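Local coordinates for sulfate permease family protein (Vibrio cholerae, PDB 4DGH) that forms the STAS domain of a SulP-family membrane protein that probably transports anions such as sulfate, at residues F30-A35 and I67-E72; T37-M42 and I74-K79; T48-I53 and L123-A128; K83-G88 and E108-P113. All coordinates share one frame; numbering follows the deposited sequence. Where two conformers were deposited one is given.

Contact 1 (F30-A35 and I67-E72); sequences FFFAAA and IQTLEE
Thr69 OG1 faces Phe32 across two neighbouring helices and is also hydrogen-bonded to the backbone oxygen of Thr65, one turn earlier in its own helix. This is the start of the helix 32-44 and helix 64-78 pair of the STAS fold, where a single threonine meets three residues. The hydroxyl lies at the edge of the Phe32 ring, near its plane, with OG1 3.6 Å from Phe32 CD1, and the two side chains cross at about a right angle. The two branches of Thr69 divide the work. With OG1 anti to the carbonyl carbon (chi1 -59°), the methyl CG2 falls anti to the backbone N and touches both Phe31 CE1, at 4.0 Å, and Ala35 CB. Phe31, the N-cap residue of helix 32-44, runs antiparallel to the Thr69 side chain, and its far end reaches Leu70, where Phe31 CZ and Leu70 CB are 4.5 Å apart. Leu26 and Met62 also pack on Phe31, while Phe38 of the second subunit meets the ring of Phe32. Ala35 adds the next turn of the helix: its CB lies in the plane of the Phe31 ring, at the edge, and approaches Thr69 CG2 to 3.8 Å.

Contact 2 (T37-M42 and I74-K79); sequences TFERVM and IQSFHK
Phe77 reaches across from helix 64-78 to helix 32-44 and meets Phe38, Glu39 and Met42, a worked case of one aromatic side chain spanning two nearly parallel helices. The axes of the short helical segments 37-42 and 74-78 run 10° apart with a closest approach of 10.0 Å, a gap that the ring bridges. Phe77 CG stands anti to the carbonyl carbon, beside the backbone N (chi1 -56°). Its CZ lies 3.5 Å from Phe38 CD2, and the planes of the two rings are 80° apart in an oblique pairing. Met42, present as selenomethionine, brings its CB to 3.6 Å from Phe77 CE1, and its CG touches Phe77 CD1; the chain then bends at chi2 and chi3, and its end packs on Leu52 and Pro49. Ser76 makes the polar edge of the contact. Its OG, placed between the backbone N and the carbonyl carbon, lies 3.2 Å from Glu39 CG and is hydrogen-bonded to the backbone oxygen of Met73. A water donates to Ser76 OG and to Glu39 O, at 2.9 Å from each, and so joins the helices through a backbone carbonyl. Leu52 of strand 51-55 touches Phe38, Met42 and Phe77 alike, so the arrangement is that of two parallel helices packed together on one side of the parallel sheet in the alpha/beta STAS fold.

Contact 3 (T48-I53 and L123-A128); sequences TPQILI and LTEIEA
Ile51 and Ile126 run antiparallel, side by side, their CD1 methyls 4.0 Å apart, where the C-terminal helix 115-128 of the STAS fold lies against the start of strand 51-55. The strand belongs to the parallel sheet, and the first bond of the Ile51 side chain, from CA to CB, heads toward the helix. Ile51 CG1 stands anti to the carbonyl carbon (chi1 -56°), and the CD1 beyond it ends in the angle between Glu125 and Ile126. There the same methyl lies 4.0 Å from Glu125 CD, the two side chains being turned obliquely to one another. Leu21, of the neighbouring strand 21-25, packs on both isoleucines and extends the apolar patch.

Gln50, extended beyond CG in the one of its two modelled conformers described here, brings its amide to the helix. In that conformer OE1 approaches Ile126 CG1 at 3.8 Å, the side chains again passing in opposite senses, while NE2 sits 3.9 Å from Glu125 CG. The amide and carboxylate planes are then 73° apart, and the two groups meet by packing. The carboxylate of Glu125 has a partner in Lys83 of the adjacent strand, whose ammonium forms a salt bridge with OE1. Glu125 at the same time lies along its length against Ile51, with CG, like CD, 4.0 Å from Ile51 CD1.

Contact 4 (K83-G88 and E108-P113); sequences KVLISG and EQNVYP
Ile86 lies between two backbone hydrogen bonds to the segment 108-113. Its N donates to Asn110 O over 3.0 Å. Its O accepts from Tyr112 N over 2.8 Å. Gly88 N continues the ladder to Tyr112 O at 3.2 Å and adds a weak bond to Pro113 O. CA-H...O contacts accompany these bonds, among them Ser87 CA to Tyr112 O. Apolar contacts occupy both faces of the sheet. On the face of Ser87 and Tyr112, Leu85 CD2 lies 3.9 Å from Tyr112 CE2, the two side chains running obliquely; on the other, Ile86 CG2 approaches Val111 CG1, and Val106 packs on both residues. Asn110 combines packing with polar bonding. The extended Lys83 crosses it at about a right angle, so that the methylene CE of Lys83 packs 3.4 Å from Asn110 OD1. A water modelled unusually close to both Lys83 NZ and Asn110 OD1 may link them, though the lysine's ionic partner is Glu125; Asn110 ND2 bonds to the backbone oxygen of Val106. Strands 83-87 and 111-112, joined through helices 91-99 and 102-106, form a parallel pair at one border of the STAS sheet.

From the N terminus, helix 32-44 enters contacts 1 and 2 in turn, and both are closed by helix 64-78 after the chain has passed through strand 51-55. The segments of contacts 1 and 2 alternate along the chain, so the two cross and fasten the same helix pair in succession. Contact 3 opens at strand 51-55 and crosses both, closing only with the C-terminal helix; contact 4 is nested inside its long loop and follows contacts 1 and 2 in series. Leu52 joins both helices to the sheet and Val84 joins helix 64-78, while the Glu125-Lys83 salt bridge links contacts 3 and 4, tying the C-terminal helix to neighbouring strands.

Contact 1 (F30-A35 and I67-E72)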
loop_
_atom_site.group_PDB
_atom_site.type_symbol
_atom_site.label_atom_id
_atom_site.label_comp_id
_atom_site.label_asym_id
_atom_site.label_seq_id
_atom_site.Cartn_x
_atom_site.Cartn_y
_atom_site.Cartn_z
ATOM N N PHE A 30 -0.342 -7.006 -9.082
ATOM C CA PHE A 30 0.981 -6.872 -8.434
ATOM C C PHE A 30 0.754 -7.075 -6.940
ATOM O O PHE A 30 0.843 -6.132 -6.103
ATOM C CB PHE A 30 1.587 -5.468 -8.797
ATOM C CG PHE A 30 1.455 -5.125 -10.274
ATOM C CD1 PHE A 30 1.899 -6.009 -11.260
ATOM C CD2 PHE A 30 0.863 -3.916 -10.681
ATOM C CE1 PHE A 30 1.793 -5.687 -12.589
ATOM C CE2 PHE A 30 0.731 -3.625 -12.023
ATOM C CZ PHE A 30 1.211 -4.494 -12.980
ATOM N N PHE A 31 0.358 -8.300 -6.624
ATOM C CA PHE A 31 -0.089 -8.618 -5.273
ATOM C C PHE A 31 1.142 -9.009 -4.458
ATOM O O PHE A 31 0.996 -9.429 -3.365
ATOM C CB PHE A 31 -1.100 -9.765 -5.302
ATOM C CG PHE A 31 -0.582 -10.989 -6.062
ATOM C CD1 PHE A 31 0.262 -11.908 -5.423
ATOM C CD2 PHE A 31 -0.903 -11.179 -7.412
ATOM C CE1 PHE A 31 0.754 -13.025 -6.097
ATOM C CE2 PHE A 31 -0.396 -12.288 -8.073
ATOM C CZ PHE A 31 0.450 -13.187 -7.428
ATOM N N PHE A 32 2.360 -8.796 -4.986
ATOM C CA PHE A 32 3.614 -9.295 -4.328
ATOM C C PHE A 32 3.801 -8.798 -2.896
ATOM O O PHE A 32 4.144 -9.575 -2.014
ATOM C CB PHE A 32 4.917 -8.956 -5.140
ATOM C CG PHE A 32 4.765 -9.103 -6.637
ATOM C CD1 PHE A 32 4.724 -10.368 -7.228
ATOM C CD2 PHE A 32 4.602 -7.981 -7.446
ATOM C CE1 PHE A 32 4.525 -10.517 -8.607
ATOM C CE2 PHE A 32 4.406 -8.126 -8.823
ATOM C CZ PHE A 32 4.350 -9.378 -9.405
ATOM N N ALA A 33 3.598 -7.516 -2.656
ATOM C CA ALA A 33 3.902 -7.003 -1.296
ATOM C C ALA A 33 2.904 -7.624 -0.276
ATOM O O ALA A 33 3.303 -8.076 0.802
ATOM C CB ALA A 33 3.890 -5.455 -1.232
ATOM N N ALA A 34 1.633 -7.701 -0.671
ATOM C CA ALA A 34 0.597 -8.424 0.100
ATOM C C ALA A 34 0.840 -9.904 0.287
ATOM O O ALA A 34 0.637 -10.439 1.362
ATOM C CB ALA A 34 -0.741 -8.246 -0.574
ATOM N N ALA A 35 1.251 -10.586 -0.760
ATOM C CA ALA A 35 1.603 -11.981 -0.644
ATOM C C ALA A 35 2.661 -12.105 0.456
ATOM O O ALA A 35 2.578 -12.988 1.275
ATOM C CB ALA A 35 2.168 -12.480 -1.975
ATOM N N ILE A 67 3.227 -16.032 -10.795
ATOM C CA ILE A 67 3.066 -17.495 -10.619
ATOM C C ILE A 67 4.008 -18.045 -9.573
ATOM O O ILE A 67 3.599 -18.810 -8.698
ATOM C CB ILE A 67 3.285 -18.241 -11.952
ATOM C CG1 ILE A 67 2.007 -17.974 -12.765
ATOM C CG2 ILE A 67 3.529 -19.751 -11.687
ATOM C CD1 ILE A 67 0.751 -18.777 -12.337
ATOM N N GLN A 68 5.269 -17.636 -9.631
ATOM C CA GLN A 68 6.235 -18.170 -8.677
ATOM C C GLN A 68 5.977 -17.607 -7.271
ATOM O O GLN A 68 6.178 -18.294 -6.281
ATOM C CB GLN A 68 7.656 -17.867 -9.125
ATOM C CG GLN A 68 8.053 -18.760 -10.300
ATOM C CD GLN A 68 9.336 -18.290 -10.968
ATOM O OE1 GLN A 68 9.303 -17.344 -11.776
ATOM N NE2 GLN A 68 10.465 -18.954 -10.680
ATOM N N THR A 69 5.490 -16.379 -7.194
ATOM C CA THR A 69 5.073 -15.816 -5.901
ATOM C C THR A 69 3.904 -16.571 -5.310
ATOM O O THR A 69 3.893 -16.878 -4.102
ATOM C CB THR A 69 4.787 -14.314 -6.099
ATOM O OG1 THR A 69 5.987 -13.729 -6.579
ATOM C CG2 THR A 69 4.448 -13.596 -4.796
ATOM N N LEU A 70 2.872 -16.827 -6.133
ATOM C CA LEU A 70 1.693 -17.549 -5.659
ATOM C C LEU A 70 2.091 -18.974 -5.237
ATOM O O LEU A 70 1.581 -19.502 -4.240
ATOM C CB LEU A 70 0.596 -17.586 -6.725
ATOM C CG LEU A 70 -0.646 -18.379 -6.474
ATOM C CD1 LEU A 70 -1.390 -17.844 -5.239
ATOM C CD2 LEU A 70 -1.648 -18.288 -7.603
ATOM N N GLU A 71 2.933 -19.630 -6.051
ATOM C CA GLU A 71 3.443 -20.945 -5.675
ATOM C C GLU A 71 4.120 -21.002 -4.278
ATOM O O GLU A 71 3.822 -21.869 -3.463
ATOM C CB GLU A 71 4.395 -21.444 -6.781
ATOM C CG GLU A 71 5.063 -22.733 -6.342
ATOM C CD GLU A 71 5.978 -23.317 -7.394
ATOM O OE1 GLU A 71 6.433 -22.532 -8.290
ATOM O OE2 GLU A 71 6.254 -24.558 -7.300
ATOM N N GLU A 72 5.046 -20.099 -4.034
ATOM C CA GLU A 72 5.805 -20.025 -2.784
ATOM C C GLU A 72 4.847 -19.760 -1.629
ATOM O O GLU A 72 4.945 -20.433 -0.609
ATOM C CB GLU A 72 6.849 -18.885 -2.839
ATOM C CG GLU A 72 7.605 -18.713 -1.523
ATOM C CD GLU A 72 8.909 -17.885 -1.649
ATOM O OE1 GLU A 72 8.922 -16.824 -2.351
ATOM O OE2 GLU A 72 9.948 -18.279 -1.023
#

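Contact 2 (T37-M42 and I74-K79)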
loop_
_atom_site.group_PDB
_atom_site.type_symbol
_atom_site.label_atom_id
_atom_site.label_comp_id
_atom_site.label_asym_id
_atom_site.label_seq_id
_atom_site.Cartn_x
_atom_site.Cartn_y
_atom_site.Cartn_z
ATOM N N THR A 37 3.555 -10.141 3.057
ATOM C CA THR A 37 3.008 -9.860 4.379
ATOM C C THR A 37 2.147 -11.017 4.894
ATOM O O THR A 37 2.298 -11.473 6.044
ATOM C CB THR A 37 2.234 -8.543 4.309
ATOM O OG1 THR A 37 3.156 -7.534 3.840
ATOM C CG2 THR A 37 1.700 -8.164 5.701
ATOM N N PHE A 38 1.295 -11.535 4.027
ATOM C CA PHE A 38 0.359 -12.527 4.473
ATOM C C PHE A 38 1.091 -13.827 4.825
ATOM O O PHE A 38 0.771 -14.503 5.797
ATOM C CB PHE A 38 -0.698 -12.813 3.444
ATOM C CG PHE A 38 -1.856 -13.496 4.041
ATOM C CD1 PHE A 38 -2.501 -12.931 5.124
ATOM C CD2 PHE A 38 -2.245 -14.746 3.633
ATOM C CE1 PHE A 38 -3.574 -13.569 5.750
ATOM C CE2 PHE A 38 -3.353 -15.366 4.224
ATOM C CZ PHE A 38 -3.989 -14.792 5.321
ATOM N N GLU A 39 2.092 -14.138 4.013
ATOM C CA GLU A 39 2.945 -15.262 4.224
ATOM C C GLU A 39 3.654 -15.090 5.583
ATOM O O GLU A 39 3.708 -16.005 6.396
ATOM C CB GLU A 39 3.911 -15.230 3.033
ATOM C CG GLU A 39 4.694 -16.497 2.807
ATOM C CD GLU A 39 5.515 -16.468 1.498
ATOM O OE1 GLU A 39 5.154 -15.719 0.554
ATOM O OE2 GLU A 39 6.537 -17.212 1.432
ATOM N N ARG A 40 4.158 -13.878 5.854
ATOM C CA ARG A 40 4.774 -13.575 7.146
ATOM C C ARG A 40 3.817 -13.731 8.307
ATOM O O ARG A 40 4.135 -14.362 9.261
ATOM C CB ARG A 40 5.491 -12.207 7.096
ATOM C CG ARG A 40 6.133 -11.728 8.410
ATOM C CD ARG A 40 7.100 -10.526 8.210
ATOM N NE ARG A 40 6.521 -9.402 7.448
ATOM C CZ ARG A 40 6.836 -9.108 6.174
ATOM N NH1 ARG A 40 7.748 -9.862 5.521
ATOM N NH2 ARG A 40 6.233 -8.080 5.547
ATOM N N VAL A 41 2.596 -13.258 8.183
ATOM C CA VAL A 41 1.611 -13.361 9.242
ATOM C C VAL A 41 1.295 -14.837 9.522
ATOM O O VAL A 41 1.241 -15.267 10.676
ATOM C CB VAL A 41 0.285 -12.719 8.789
ATOM C CG1 VAL A 41 -0.820 -13.052 9.802
ATOM C CG2 VAL A 41 0.419 -11.205 8.657
HETATM N N MSE A 42 1.080 -15.593 8.460
HETATM C CA MSE A 42 0.658 -16.984 8.643
HETATM C C MSE A 42 1.779 -17.761 9.326
HETATM O O MSE A 42 1.532 -18.733 10.058
HETATM C CB MSE A 42 0.328 -17.580 7.259
HETATM C CG MSE A 42 -0.411 -18.890 7.443
HETATM SE SE MSE A 42 -2.255 -18.450 8.056
HETATM C CE MSE A 42 -3.450 -18.243 6.511
ATOM N N ILE A 74 1.620 -20.542 -1.411
ATOM C CA ILE A 74 0.838 -21.745 -1.149
ATOM C C ILE A 74 1.675 -22.816 -0.493
ATOM O O ILE A 74 1.187 -23.573 0.387
ATOM C CB ILE A 74 0.271 -22.285 -2.487
ATOM C CG1 ILE A 74 -0.825 -21.307 -2.960
ATOM C CG2 ILE A 74 -0.321 -23.675 -2.247
ATOM C CD1 ILE A 74 -1.249 -21.571 -4.390
ATOM N N GLN A 75 2.901 -22.987 -0.979
ATOM C CA GLN A 75 3.859 -23.919 -0.323
ATOM C C GLN A 75 4.037 -23.610 1.169
ATOM O O GLN A 75 4.049 -24.490 1.976
ATOM C CB GLN A 75 5.207 -23.921 -1.031
ATOM C CG GLN A 75 5.147 -24.773 -2.289
ATOM C CD GLN A 75 6.334 -24.587 -3.219
ATOM O OE1 GLN A 75 7.120 -23.647 -3.081
ATOM N NE2 GLN A 75 6.453 -25.491 -4.198
ATOM N N SER A 76 4.175 -22.330 1.486
ATOM C CA SER A 76 4.349 -21.891 2.842
ATOM C C SER A 76 3.100 -22.165 3.702
ATOM O O SER A 76 3.237 -22.519 4.859
ATOM C CB SER A 76 4.775 -20.413 2.896
ATOM O OG SER A 76 3.620 -19.563 2.827
ATOM N N PHE A 77 1.886 -22.118 3.137
ATOM C CA PHE A 77 0.684 -22.505 3.914
ATOM C C PHE A 77 0.590 -24.026 4.078
ATOM O O PHE A 77 0.214 -24.530 5.130
ATOM C CB PHE A 77 -0.620 -21.963 3.223
ATOM C CG PHE A 77 -0.601 -20.459 2.994
ATOM C CD1 PHE A 77 0.109 -19.615 3.867
ATOM C CD2 PHE A 77 -1.305 -19.885 1.956
ATOM C CE1 PHE A 77 0.100 -18.214 3.698
ATOM C CE2 PHE A 77 -1.317 -18.488 1.747
ATOM C CZ PHE A 77 -0.631 -17.652 2.631
ATOM N N HIS A 78 0.886 -24.761 3.018
ATOM C CA HIS A 78 0.762 -26.230 3.019
ATOM C C HIS A 78 1.680 -26.784 4.059
ATOM O O HIS A 78 1.375 -27.835 4.661
ATOM C CB HIS A 78 1.182 -26.886 1.666
ATOM C CG HIS A 78 0.083 -26.870 0.625
ATOM N ND1 HIS A 78 0.275 -27.261 -0.667
ATOM C CD2 HIS A 78 -1.252 -26.510 0.737
ATOM C CE1 HIS A 78 -0.899 -27.144 -1.336
ATOM N NE2 HIS A 78 -1.838 -26.737 -0.462
ATOM N N LYS A 79 2.808 -26.133 4.237
ATOM C CA LYS A 79 3.764 -26.742 5.144
ATOM C C LYS A 79 3.330 -26.549 6.605
ATOM O O LYS A 79 3.849 -27.254 7.477
ATOM C CB LYS A 79 5.215 -26.328 4.841
ATOM C CG LYS A 79 5.555 -24.978 5.348
ATOM C CD LYS A 79 6.813 -24.395 4.695
ATOM C CE LYS A 79 7.077 -23.043 5.328
ATOM N NZ LYS A 79 8.182 -22.286 4.676
HETATM O O HOH W 1 3.385 -18.734 5.622
#

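Contact 3 (T48-I53 and L123-A128)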
loop_
_atom_site.group_PDB
_atom_site.type_symbol
_atom_site.label_atom_id
_atom_site.label_comp_id
_atom_site.label_asym_id
_atom_site.label_seq_id
_atom_site.Cartn_x
_atom_site.Cartn_y
_atom_site.Cartn_z
ATOM N N THR A 48 -3.241 -21.487 13.382
ATOM C CA THR A 48 -3.569 -21.391 11.960
ATOM C C THR A 48 -4.949 -21.948 11.627
ATOM O O THR A 48 -5.472 -22.851 12.281
ATOM C CB THR A 48 -2.449 -21.989 11.056
ATOM O OG1 THR A 48 -2.206 -23.360 11.424
ATOM C CG2 THR A 48 -1.121 -21.167 11.200
ATOM N N PRO A 49 -5.575 -21.410 10.543
ATOM C CA PRO A 49 -6.867 -21.945 10.161
ATOM C C PRO A 49 -6.666 -23.373 9.572
ATOM O O PRO A 49 -5.568 -23.688 9.169
ATOM C CB PRO A 49 -7.335 -20.950 9.037
ATOM C CG PRO A 49 -6.066 -20.369 8.468
ATOM C CD PRO A 49 -4.992 -20.470 9.567
ATOM N N GLN A 50 -7.718 -24.200 9.565
ATOM C CA GLN A 50 -7.768 -25.466 8.804
ATOM C C GLN A 50 -7.752 -25.239 7.243
ATOM O O GLN A 50 -7.091 -25.981 6.490
ATOM C CB GLN A 50 -8.995 -26.323 9.280
ATOM C CG GLN A 50 -9.265 -27.630 8.493
ATOM C CD GLN A 50 -10.608 -28.348 8.778
ATOM O OE1 GLN A 50 -11.271 -28.110 9.793
ATOM N NE2 GLN A 50 -11.026 -29.191 7.858
ATOM N N ILE A 51 -8.516 -24.247 6.783
ATOM C CA ILE A 51 -8.757 -23.949 5.376
ATOM C C ILE A 51 -8.538 -22.467 5.104
ATOM O O ILE A 51 -9.009 -21.571 5.881
ATOM C CB ILE A 51 -10.193 -24.338 4.927
ATOM C CG1 ILE A 51 -10.439 -25.866 5.239
ATOM C CG2 ILE A 51 -10.439 -24.000 3.439
ATOM C CD1 ILE A 51 -11.845 -26.367 4.897
ATOM N N LEU A 52 -7.876 -22.177 3.989
ATOM C CA LEU A 52 -7.705 -20.782 3.552
ATOM C C LEU A 52 -8.198 -20.641 2.104
ATOM O O LEU A 52 -7.648 -21.304 1.187
ATOM C CB LEU A 52 -6.237 -20.386 3.654
ATOM C CG LEU A 52 -5.920 -19.030 3.010
ATOM C CD1 LEU A 52 -6.644 -17.862 3.674
ATOM C CD2 LEU A 52 -4.433 -18.778 2.893
ATOM N N ILE A 53 -9.200 -19.782 1.891
ATOM C CA ILE A 53 -9.639 -19.464 0.539
ATOM C C ILE A 53 -8.847 -18.277 0.036
ATOM O O ILE A 53 -8.858 -17.194 0.632
ATOM C CB ILE A 53 -11.157 -19.237 0.433
ATOM C CG1 ILE A 53 -11.885 -20.514 1.016
ATOM C CG2 ILE A 53 -11.592 -18.872 -0.976
ATOM C CD1 ILE A 53 -13.371 -20.234 1.262
ATOM N N LEU A 123 -17.189 -24.573 4.349
ATOM C CA LEU A 123 -18.062 -24.620 5.563
ATOM C C LEU A 123 -18.606 -26.041 5.700
ATOM O O LEU A 123 -18.718 -26.572 6.822
ATOM C CB LEU A 123 -19.206 -23.642 5.471
ATOM C CG LEU A 123 -18.846 -22.131 5.478
ATOM C CD1 LEU A 123 -20.075 -21.270 5.102
ATOM C CD2 LEU A 123 -18.321 -21.838 6.866
ATOM N N THR A 124 -18.886 -26.692 4.582
ATOM C CA THR A 124 -19.336 -28.092 4.619
ATOM C C THR A 124 -18.248 -29.052 5.130
ATOM O O THR A 124 -18.539 -29.963 5.932
ATOM C CB THR A 124 -19.739 -28.534 3.209
ATOM O OG1 THR A 124 -20.908 -27.792 2.827
ATOM C CG2 THR A 124 -20.078 -30.069 3.149
ATOM N N GLU A 125 -17.017 -28.871 4.658
ATOM C CA GLU A 125 -15.889 -29.671 5.132
ATOM C C GLU A 125 -15.582 -29.453 6.627
ATOM O O GLU A 125 -15.321 -30.402 7.379
ATOM C CB GLU A 125 -14.641 -29.403 4.301
ATOM C CG GLU A 125 -13.391 -30.039 4.887
ATOM C CD GLU A 125 -12.259 -30.174 3.859
ATOM O OE1 GLU A 125 -12.383 -29.670 2.694
ATOM O OE2 GLU A 125 -11.229 -30.785 4.213
ATOM N N ILE A 126 -15.657 -28.214 7.079
ATOM C CA ILE A 126 -15.464 -27.931 8.507
ATOM C C ILE A 126 -16.546 -28.581 9.369
ATOM O O ILE A 126 -16.256 -29.125 10.447
ATOM C CB ILE A 126 -15.348 -26.398 8.768
ATOM C CG1 ILE A 126 -13.988 -25.952 8.231
ATOM C CG2 ILE A 126 -15.394 -26.113 10.270
ATOM C CD1 ILE A 126 -13.859 -24.493 7.761
ATOM N N GLU A 127 -17.801 -28.512 8.949
ATOM C CA GLU A 127 -18.875 -29.226 9.641
ATOM C C GLU A 127 -18.731 -30.756 9.681
ATOM O O GLU A 127 -19.222 -31.398 10.622
ATOM C CB GLU A 127 -20.207 -28.953 8.985
ATOM C CG GLU A 127 -20.707 -27.569 9.258
ATOM C CD GLU A 127 -21.644 -27.063 8.146
ATOM O OE1 GLU A 127 -22.075 -27.805 7.222
ATOM O OE2 GLU A 127 -21.995 -25.898 8.222
ATOM N N ALA A 128 -18.144 -31.359 8.665
ATOM C CA ALA A 128 -17.994 -32.815 8.695
ATOM C C ALA A 128 -16.865 -33.152 9.688
ATOM O O ALA A 128 -17.013 -34.066 10.493
ATOM C CB ALA A 128 -17.725 -33.377 7.299
#

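Contact 4 (K83-G88 and E108-P113)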
loop_
_atom_site.group_PDB
_atom_site.type_symbol
_atom_site.label_atom_id
_atom_site.label_comp_id
_atom_site.label_asym_id
_atom_site.label_seq_id
_atom_site.Cartn_x
_atom_site.Cartn_y
_atom_site.Cartn_z
ATOM N N LYS A 83 -5.042 -26.289 4.288
ATOM C CA LYS A 83 -5.608 -26.621 2.992
ATOM C C LYS A 83 -6.018 -25.332 2.290
ATOM O O LYS A 83 -6.705 -24.492 2.880
ATOM C CB LYS A 83 -6.853 -27.484 3.226
ATOM C CG LYS A 83 -7.629 -27.839 1.994
ATOM C CD LYS A 83 -8.707 -28.906 2.332
ATOM C CE LYS A 83 -9.242 -29.496 1.058
ATOM N NZ LYS A 83 -10.188 -30.655 1.331
ATOM N N VAL A 84 -5.579 -25.164 1.062
ATOM C CA VAL A 84 -5.753 -23.937 0.342
ATOM C C VAL A 84 -6.740 -24.181 -0.783
ATOM O O VAL A 84 -6.560 -25.178 -1.562
ATOM C CB VAL A 84 -4.434 -23.406 -0.199
ATOM C CG1 VAL A 84 -4.664 -22.142 -1.077
ATOM C CG2 VAL A 84 -3.400 -23.230 0.928
ATOM N N LEU A 85 -7.850 -23.425 -0.775
ATOM C CA LEU A 85 -8.750 -23.401 -1.919
ATOM C C LEU A 85 -8.494 -22.109 -2.725
ATOM O O LEU A 85 -8.116 -21.102 -2.151
ATOM C CB LEU A 85 -10.228 -23.398 -1.502
ATOM C CG LEU A 85 -10.912 -24.653 -0.931
ATOM C CD1 LEU A 85 -10.030 -25.640 -0.209
ATOM C CD2 LEU A 85 -12.235 -24.384 -0.236
ATOM N N ILE A 86 -8.779 -22.153 -4.038
ATOM C CA ILE A 86 -8.649 -20.994 -4.848
ATOM C C ILE A 86 -10.017 -20.725 -5.476
ATOM O O ILE A 86 -10.711 -21.688 -5.956
ATOM C CB ILE A 86 -7.629 -21.294 -5.919
ATOM C CG1 ILE A 86 -6.189 -21.352 -5.308
ATOM C CG2 ILE A 86 -7.766 -20.290 -7.065
ATOM C CD1 ILE A 86 -5.199 -21.786 -6.398
ATOM N N SER A 87 -10.436 -19.465 -5.507
ATOM C CA SER A 87 -11.698 -19.117 -6.208
ATOM C C SER A 87 -11.521 -17.910 -7.093
ATOM O O SER A 87 -10.659 -17.124 -6.862
ATOM C CB SER A 87 -12.804 -18.810 -5.197
ATOM O OG SER A 87 -12.477 -17.729 -4.299
ATOM N N GLY A 88 -12.410 -17.785 -8.094
ATOM C CA GLY A 88 -12.598 -16.553 -8.820
ATOM C C GLY A 88 -11.597 -16.245 -9.933
ATOM O O GLY A 88 -11.631 -15.139 -10.466
ATOM N N GLU A 108 -7.217 -30.256 -8.030
ATOM C CA GLU A 108 -8.357 -29.794 -8.908
ATOM C C GLU A 108 -9.624 -29.591 -8.135
ATOM O O GLU A 108 -10.395 -28.674 -8.456
ATOM C CB GLU A 108 -8.745 -30.828 -10.020
ATOM C CG GLU A 108 -7.504 -31.405 -10.622
ATOM C CD GLU A 108 -7.697 -32.583 -11.583
ATOM O OE1 GLU A 108 -8.759 -33.279 -11.531
ATOM O OE2 GLU A 108 -6.696 -32.781 -12.373
ATOM N N GLN A 109 -9.855 -30.451 -7.156
ATOM C CA GLN A 109 -11.127 -30.441 -6.420
ATOM C C GLN A 109 -11.239 -29.171 -5.490
ATOM O O GLN A 109 -12.318 -28.853 -4.993
ATOM C CB GLN A 109 -11.317 -31.738 -5.633
ATOM C CG GLN A 109 -10.301 -31.938 -4.486
ATOM C CD GLN A 109 -8.921 -32.553 -4.931
ATOM O OE1 GLN A 109 -8.468 -32.445 -6.076
ATOM N NE2 GLN A 109 -8.292 -33.246 -4.006
ATOM N N ASN A 110 -10.119 -28.464 -5.315
ATOM C CA ASN A 110 -10.063 -27.294 -4.442
ATOM C C ASN A 110 -10.025 -25.986 -5.207
ATOM O O ASN A 110 -9.737 -24.941 -4.610
ATOM C CB ASN A 110 -8.824 -27.464 -3.561
ATOM C CG ASN A 110 -8.983 -28.661 -2.644
ATOM O OD1 ASN A 110 -10.079 -28.947 -2.139
ATOM N ND2 ASN A 110 -7.889 -29.382 -2.435
ATOM N N VAL A 111 -10.305 -26.031 -6.520
ATOM C CA VAL A 111 -10.345 -24.822 -7.338
ATOM C C VAL A 111 -11.823 -24.544 -7.782
ATOM O O VAL A 111 -12.493 -25.450 -8.256
ATOM C CB VAL A 111 -9.409 -24.934 -8.586
ATOM C CG1 VAL A 111 -9.444 -23.610 -9.410
ATOM C CG2 VAL A 111 -7.976 -25.167 -8.137
ATOM N N TYR A 112 -12.319 -23.349 -7.518
ATOM C CA TYR A 112 -13.742 -23.004 -7.692
ATOM C C TYR A 112 -13.884 -21.830 -8.600
ATOM O O TYR A 112 -13.154 -20.857 -8.457
ATOM C CB TYR A 112 -14.377 -22.697 -6.319
ATOM C CG TYR A 112 -14.448 -23.910 -5.427
ATOM C CD1 TYR A 112 -15.538 -24.773 -5.503
ATOM C CD2 TYR A 112 -13.356 -24.282 -4.599
ATOM C CE1 TYR A 112 -15.637 -25.912 -4.736
ATOM C CE2 TYR A 112 -13.460 -25.411 -3.800
ATOM C CZ TYR A 112 -14.599 -26.219 -3.898
ATOM O OH TYR A 112 -14.686 -27.373 -3.155
ATOM N N PRO A 113 -14.852 -21.883 -9.545
ATOM C CA PRO A 113 -15.052 -20.723 -10.386
ATOM C C PRO A 113 -15.473 -19.485 -9.602
ATOM O O PRO A 113 -15.079 -18.395 -9.996
ATOM C CB PRO A 113 -16.178 -21.166 -11.374
ATOM C CG PRO A 113 -16.070 -22.641 -11.387
ATOM C CD PRO A 113 -15.673 -23.047 -9.966
HETATM O O HOH W 2 -10.883 -31.179 -0.969
#